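Local coordinates for kojibiose phosphorylase (Gut metagenome, PDB 6W0P), which belongs to glycoside hydrolase family 65, whose members join an N-terminal beta-rich domain to a helical-barrel catalytic domain and a small C-terminal beta domain, at residues A[465-470]-A[531-536]; A[483-487]-A[546-550]. Residues are numbered along the deposited sequence.

Contact 1: residues A[465-470]-A[531-536]; sequences KTKFSF and ASRKMV
Backbone pairing sets the register. Segment 465-470 runs from a loop into the short strand 468-469, while 531-536 is the last turn of helix 522-534 followed by extended Met-535 (phi/psi -56/124°) and Val-536. Lys-467 lies opposite Lys-534 (CA to CA 4.9 Å) and Phe-468 opposite Met-535 (CA to CA 4.6 Å). Phe-468 N donates to Lys-534 O (3.2 Å, 173° at the hydrogen) and Val-536 N to Phe-468 O (2.9 Å), so Phe-468 reaches residues on both sides of Met-535, the signature of a single parallel beta bridge. Met-535 CA also approaches Phe-468 O at 3.3 Å as a CA-H...O contact. Water 1 donates to Thr-466 O (3.3 Å) and Lys-534 O (3.0 Å).

This bridge lies in the helical catalytic domain, an (alpha/alpha)6 barrel in this family, where the helix exit docks on a strand that already pairs with 460-461 through Ser-469 and Gln-460.

Apolar contacts gather around Phe-468 (chi1 t). Ala-531 CB sits 3.4 Å from its ring centroid, 7° off the normal, a CH-pi contact; Tyr-461 meets the ring edge-to-face. Met-535 (t, p, p) directs CB away but brings its end back: SD is 5.4 Å from the Phe-468 ring centroid, at the edge, and equally far from that of Phe-470, both Met-aromatic contacts. Separately, Val-536 CG2 touches Lys-467 CB at 3.7 Å.

Polar side-chain contacts are peripheral. Lys-534, m then extended, carries NZ to Lys-465 O (3.3 Å). Lys-467 NZ instead forms a salt bridge with Asp-554 of the second subunit.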
loop_
_atom_site.group_PDB
_atom_site.type_symbol
_atom_site.label_atom_id
_atom_site.label_comp_id
_atom_site.label_asym_id
_atom_site.label_seq_id
_atom_site.Cartn_x
_atom_site.Cartn_y
_atom_site.Cartn_z
ATOM N N LYS A 465 -2.521 -26.857 -17.757
ATOM C CA LYS A 465 -3.865 -26.520 -18.303
ATOM C C LYS A 465 -4.897 -27.639 -18.043
ATOM O O LYS A 465 -5.946 -27.643 -18.722
ATOM C CB LYS A 465 -3.731 -26.175 -19.791
ATOM C CG LYS A 465 -2.908 -24.925 -20.081
ATOM C CD LYS A 465 -2.689 -24.662 -21.557
ATOM C CE LYS A 465 -2.334 -23.220 -21.859
ATOM N NZ LYS A 465 -3.546 -22.365 -21.911
ATOM N N THR A 466 -4.660 -28.534 -17.084
ATOM C CA THR A 466 -5.634 -29.571 -16.643
ATOM C C THR A 466 -6.586 -29.000 -15.581
ATOM O O THR A 466 -7.550 -29.709 -15.246
ATOM C CB THR A 466 -4.920 -30.813 -16.089
ATOM O OG1 THR A 466 -4.142 -30.418 -14.951
ATOM C CG2 THR A 466 -4.047 -31.482 -17.134
ATOM N N LYS A 467 -6.328 -27.790 -15.058
ATOM C CA LYS A 467 -7.183 -27.148 -14.021
ATOM C C LYS A 467 -7.400 -25.681 -14.386
ATOM O O LYS A 467 -6.531 -25.108 -15.072
ATOM C CB LYS A 467 -6.553 -27.208 -12.630
ATOM C CG LYS A 467 -5.861 -28.508 -12.232
ATOM C CD LYS A 467 -5.066 -28.334 -10.935
ATOM C CE LYS A 467 -4.360 -29.577 -10.426
ATOM N NZ LYS A 467 -3.257 -29.216 -9.494
ATOM N N PHE A 468 -8.550 -25.135 -13.983
ATOM C CA PHE A 468 -8.916 -23.701 -14.091
ATOM C C PHE A 468 -9.163 -23.168 -12.670
ATOM O O PHE A 468 -9.788 -23.878 -11.855
ATOM C CB PHE A 468 -10.128 -23.520 -15.014
ATOM C CG PHE A 468 -10.400 -22.089 -15.432
ATOM C CD1 PHE A 468 -9.798 -21.547 -16.555
ATOM C CD2 PHE A 468 -11.260 -21.280 -14.704
ATOM C CE1 PHE A 468 -10.050 -20.237 -16.929
ATOM C CE2 PHE A 468 -11.524 -19.980 -15.095
ATOM C CZ PHE A 468 -10.914 -19.456 -16.202
ATOM N N SER A 469 -8.687 -21.958 -12.356
ATOM C CA SER A 469 -8.945 -21.342 -11.032
ATOM C C SER A 469 -8.792 -19.825 -11.090
ATOM O O SER A 469 -8.681 -19.286 -12.179
ATOM C CB SER A 469 -8.050 -21.961 -10.000
ATOM O OG SER A 469 -8.456 -21.583 -8.704
ATOM N N PHE A 470 -8.826 -19.164 -9.928
ATOM C CA PHE A 470 -8.400 -17.765 -9.777
ATOM C C PHE A 470 -7.171 -17.803 -8.895
ATOM O O PHE A 470 -7.230 -18.409 -7.826
ATOM C CB PHE A 470 -9.537 -16.881 -9.256
ATOM C CG PHE A 470 -10.734 -16.833 -10.178
ATOM C CD1 PHE A 470 -11.640 -17.883 -10.230
ATOM C CD2 PHE A 470 -10.913 -15.784 -11.061
ATOM C CE1 PHE A 470 -12.725 -17.853 -11.096
ATOM C CE2 PHE A 470 -12.009 -15.744 -11.914
ATOM C CZ PHE A 470 -12.917 -16.773 -11.926
ATOM N N ALA A 531 -13.778 -24.354 -18.656
ATOM C CA ALA A 531 -13.343 -23.724 -17.379
ATOM C C ALA A 531 -14.269 -24.200 -16.250
ATOM O O ALA A 531 -13.775 -24.548 -15.156
ATOM C CB ALA A 531 -13.280 -22.219 -17.506
ATOM N N SER A 532 -15.561 -24.335 -16.554
ATOM C CA SER A 532 -16.607 -24.795 -15.612
ATOM C C SER A 532 -16.268 -26.206 -15.145
ATOM O O SER A 532 -16.309 -26.452 -13.940
ATOM C CB SER A 532 -17.959 -24.721 -16.251
ATOM O OG SER A 532 -18.979 -24.817 -15.275
ATOM N N ARG A 533 -15.921 -27.095 -16.072
ATOM C CA ARG A 533 -15.635 -28.525 -15.782
ATOM C C ARG A 533 -14.322 -28.629 -14.993
ATOM O O ARG A 533 -14.219 -29.482 -14.110
ATOM C CB ARG A 533 -15.571 -29.337 -17.086
ATOM C CG ARG A 533 -16.903 -29.442 -17.827
ATOM C CD ARG A 533 -16.952 -30.470 -18.972
ATOM N NE ARG A 533 -15.759 -30.426 -19.834
ATOM C CZ ARG A 533 -15.701 -29.975 -21.096
ATOM N NH1 ARG A 533 -16.784 -29.528 -21.711
ATOM N NH2 ARG A 533 -14.544 -29.966 -21.739
ATOM N N LYS A 534 -13.321 -27.814 -15.318
ATOM C CA LYS A 534 -11.959 -27.984 -14.745
ATOM C C LYS A 534 -11.770 -27.108 -13.501
ATOM O O LYS A 534 -10.705 -27.208 -12.892
ATOM C CB LYS A 534 -10.905 -27.684 -15.805
ATOM C CG LYS A 534 -10.814 -28.742 -16.896
ATOM C CD LYS A 534 -9.713 -28.450 -17.879
ATOM C CE LYS A 534 -9.565 -29.510 -18.950
ATOM N NZ LYS A 534 -8.608 -29.031 -19.976
ATOM N N MET A 535 -12.787 -26.345 -13.109
ATOM C CA MET A 535 -12.696 -25.392 -11.979
ATOM C C MET A 535 -12.258 -26.157 -10.726
ATOM O O MET A 535 -12.895 -27.171 -10.377
ATOM C CB MET A 535 -14.023 -24.671 -11.733
ATOM C CG MET A 535 -13.933 -23.607 -10.658
ATOM S SD MET A 535 -13.033 -22.113 -11.123
ATOM C CE MET A 535 -14.175 -21.483 -12.347
ATOM N N VAL A 536 -11.168 -25.700 -10.114
ATOM C CA VAL A 536 -10.643 -26.295 -8.864
ATOM C C VAL A 536 -11.672 -26.006 -7.772
ATOM O O VAL A 536 -12.067 -24.828 -7.634
ATOM C CB VAL A 536 -9.265 -25.729 -8.492
ATOM C CG1 VAL A 536 -8.814 -26.277 -7.150
ATOM C CG2 VAL A 536 -8.230 -26.007 -9.566
HETATM O O HOH W 1 -9.868 -30.125 -13.003
#

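Contact 2: residues A[483-487]-A[546-550]; sequences VNHNT and FEQND
Two irregular segments pass in nearly opposite directions, 159° apart end to end, with Asn-486 opposite Asn-549 (CA to CA 4.2 Å) and Thr-487 opposite Gln-548 (5.5 Å between CA atoms). Phe-546 (chi1 m) sets CD1 3.6 Å from Thr-487 CG2, with Phe-593 edge-to-face on its ring. Glu-547 O accepts a hydrogen bond from Thr-487 OG1 at 2.6 Å, with Thr-487 in the m rotamer. Gln-548 turns its CB away, yet its O accepts Thr-487 N (3.0 Å, 163° at the hydrogen) and lies 3.3 Å from Asn-486 CA. Asn-549 packs CB against Val-483 CG2 (3.7 Å); its CA faces His-485 O at 3.3 Å, and water 4 connects its OD1 with Asn-486 ND2 and Gln-548 NE2, the latter also hydrogen-bonded to Asp-477 OD2. Asp-550 N donates to Asn-484 O (3.0 Å). Water 2 joins Asp-550 O to Asn-484 N, and water 3 Asp-550 OD2 to Asn-484 ND2. His-485 (backbone 61/43°, left-handed) turns the chain before Asn-486, the N-cap of helix 487-504: its side chain caps a backbone N in the first turn and OD1 also hydrogen-bonds Thr-489 OG1, a capped helix start beside a loop of the catalytic domain.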
loop_
_atom_site.group_PDB
_atom_site.type_symbol
_atom_site.label_atom_id
_atom_site.label_comp_id
_atom_site.label_asym_id
_atom_site.label_seq_id
_atom_site.Cartn_x
_atom_site.Cartn_y
_atom_site.Cartn_z
ATOM N N VAL A 483 -3.990 -15.652 -2.193
ATOM C CA VAL A 483 -4.118 -17.129 -2.143
ATOM C C VAL A 483 -4.603 -17.614 -3.503
ATOM O O VAL A 483 -5.078 -16.787 -4.298
ATOM C CB VAL A 483 -5.041 -17.585 -1.005
ATOM C CG1 VAL A 483 -4.441 -17.210 0.334
ATOM C CG2 VAL A 483 -6.465 -17.077 -1.151
ATOM N N ASN A 484 -4.508 -18.918 -3.717
ATOM C CA ASN A 484 -4.984 -19.612 -4.928
ATOM C C ASN A 484 -6.072 -20.606 -4.538
ATOM O O ASN A 484 -6.017 -21.117 -3.437
ATOM C CB ASN A 484 -3.828 -20.311 -5.629
ATOM C CG ASN A 484 -2.644 -19.404 -5.853
ATOM O OD1 ASN A 484 -2.800 -18.268 -6.287
ATOM N ND2 ASN A 484 -1.459 -19.927 -5.622
ATOM N N HIS A 485 -7.032 -20.854 -5.433
ATOM C CA HIS A 485 -8.099 -21.862 -5.242
ATOM C C HIS A 485 -8.918 -21.483 -4.002
ATOM O O HIS A 485 -9.229 -22.403 -3.181
ATOM C CB HIS A 485 -7.477 -23.260 -5.143
ATOM C CG HIS A 485 -6.443 -23.532 -6.183
ATOM N ND1 HIS A 485 -6.586 -23.099 -7.471
ATOM C CD2 HIS A 485 -5.267 -24.216 -6.131
ATOM C CE1 HIS A 485 -5.563 -23.537 -8.190
ATOM N NE2 HIS A 485 -4.723 -24.204 -7.384
ATOM N N ASN A 486 -9.235 -20.183 -3.850
ATOM C CA ASN A 486 -10.256 -19.750 -2.864
ATOM C C ASN A 486 -11.589 -20.351 -3.315
ATOM O O ASN A 486 -12.004 -20.117 -4.478
ATOM C CB ASN A 486 -10.334 -18.244 -2.687
ATOM C CG ASN A 486 -11.576 -17.820 -1.938
ATOM O OD1 ASN A 486 -12.533 -17.357 -2.558
ATOM N ND2 ASN A 486 -11.562 -17.954 -0.619
ATOM N N THR A 487 -12.215 -21.145 -2.449
ATOM C CA THR A 487 -13.397 -21.952 -2.831
ATOM C C THR A 487 -14.582 -21.029 -3.075
ATOM O O THR A 487 -15.262 -21.235 -4.063
ATOM C CB THR A 487 -13.666 -23.053 -1.808
ATOM O OG1 THR A 487 -12.432 -23.777 -1.775
ATOM C CG2 THR A 487 -14.837 -23.925 -2.208
ATOM N N PHE A 546 -15.098 -28.303 2.616
ATOM C CA PHE A 546 -14.397 -27.435 1.635
ATOM C C PHE A 546 -13.162 -26.857 2.320
ATOM O O PHE A 546 -13.238 -26.512 3.541
ATOM C CB PHE A 546 -15.293 -26.318 1.117
ATOM C CG PHE A 546 -16.464 -26.807 0.311
ATOM C CD1 PHE A 546 -16.352 -27.030 -1.057
ATOM C CD2 PHE A 546 -17.678 -27.059 0.925
ATOM C CE1 PHE A 546 -17.444 -27.498 -1.781
ATOM C CE2 PHE A 546 -18.763 -27.501 0.191
ATOM C CZ PHE A 546 -18.649 -27.717 -1.159
ATOM N N GLU A 547 -12.045 -26.797 1.598
ATOM C CA GLU A 547 -10.834 -26.102 2.107
ATOM C C GLU A 547 -10.938 -24.669 1.598
ATOM O O GLU A 547 -11.177 -24.522 0.424
ATOM C CB GLU A 547 -9.532 -26.792 1.677
ATOM C CG GLU A 547 -8.306 -26.192 2.369
ATOM C CD GLU A 547 -6.963 -26.840 2.058
ATOM O OE1 GLU A 547 -6.858 -27.529 1.021
ATOM O OE2 GLU A 547 -6.019 -26.610 2.820
ATOM N N GLN A 548 -10.803 -23.673 2.476
ATOM C CA GLN A 548 -11.112 -22.258 2.162
ATOM C C GLN A 548 -10.235 -21.790 1.006
ATOM O O GLN A 548 -10.735 -21.036 0.151
ATOM C CB GLN A 548 -10.896 -21.351 3.376
ATOM C CG GLN A 548 -11.434 -19.965 3.137
ATOM C CD GLN A 548 -11.297 -19.111 4.364
ATOM O OE1 GLN A 548 -11.930 -19.374 5.387
ATOM N NE2 GLN A 548 -10.487 -18.071 4.248
ATOM N N ASN A 549 -8.964 -22.185 1.022
ATOM C CA ASN A 549 -8.023 -21.919 -0.096
ATOM C C ASN A 549 -6.913 -22.976 -0.051
ATOM O O ASN A 549 -6.812 -23.697 0.973
ATOM C CB ASN A 549 -7.510 -20.474 -0.076
ATOM C CG ASN A 549 -6.717 -20.134 1.168
ATOM O OD1 ASN A 549 -7.171 -19.324 1.983
ATOM N ND2 ASN A 549 -5.526 -20.710 1.298
ATOM N N ASP A 550 -6.127 -23.074 -1.121
ATOM C CA ASP A 550 -4.985 -24.016 -1.202
ATOM C C ASP A 550 -4.057 -23.703 -0.030
ATOM O O ASP A 550 -3.672 -22.518 0.100
ATOM C CB ASP A 550 -4.235 -23.892 -2.532
ATOM C CG ASP A 550 -3.431 -25.125 -2.957
ATOM O OD1 ASP A 550 -3.733 -26.252 -2.487
ATOM O OD2 ASP A 550 -2.541 -24.962 -3.841
HETATM O O HOH W 2 -3.063 -20.539 -1.679
HETATM O O HOH W 3 -1.385 -22.888 -4.826
HETATM O O HOH W 4 -9.402 -17.896 1.234
#

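In the fold
From the N terminus, the order is 465-470, 483-487, 531-536, 546-550, so the two contacts cross rather than nest. Contact 1 closes a loop with 60 residues between its segments, and contact 2 one with 58; helix 513-518 lies wholly within both loops, while helix 522-534 ends in the second segment of contact 1 and helix 487-504 starts at the end of the first segment of contact 2. Contact 1 thus joins a helix exit to strand 468-469, contact 2 a helix entry to the loop approaching helix 590-596. With centres 13 Å apart, they touch: Ser-469 OG lies 2.7 Å from His-485 ND1, a probable hydrogen bond, and Val-536 CG1 packs 3.8 Å from His-485 CG.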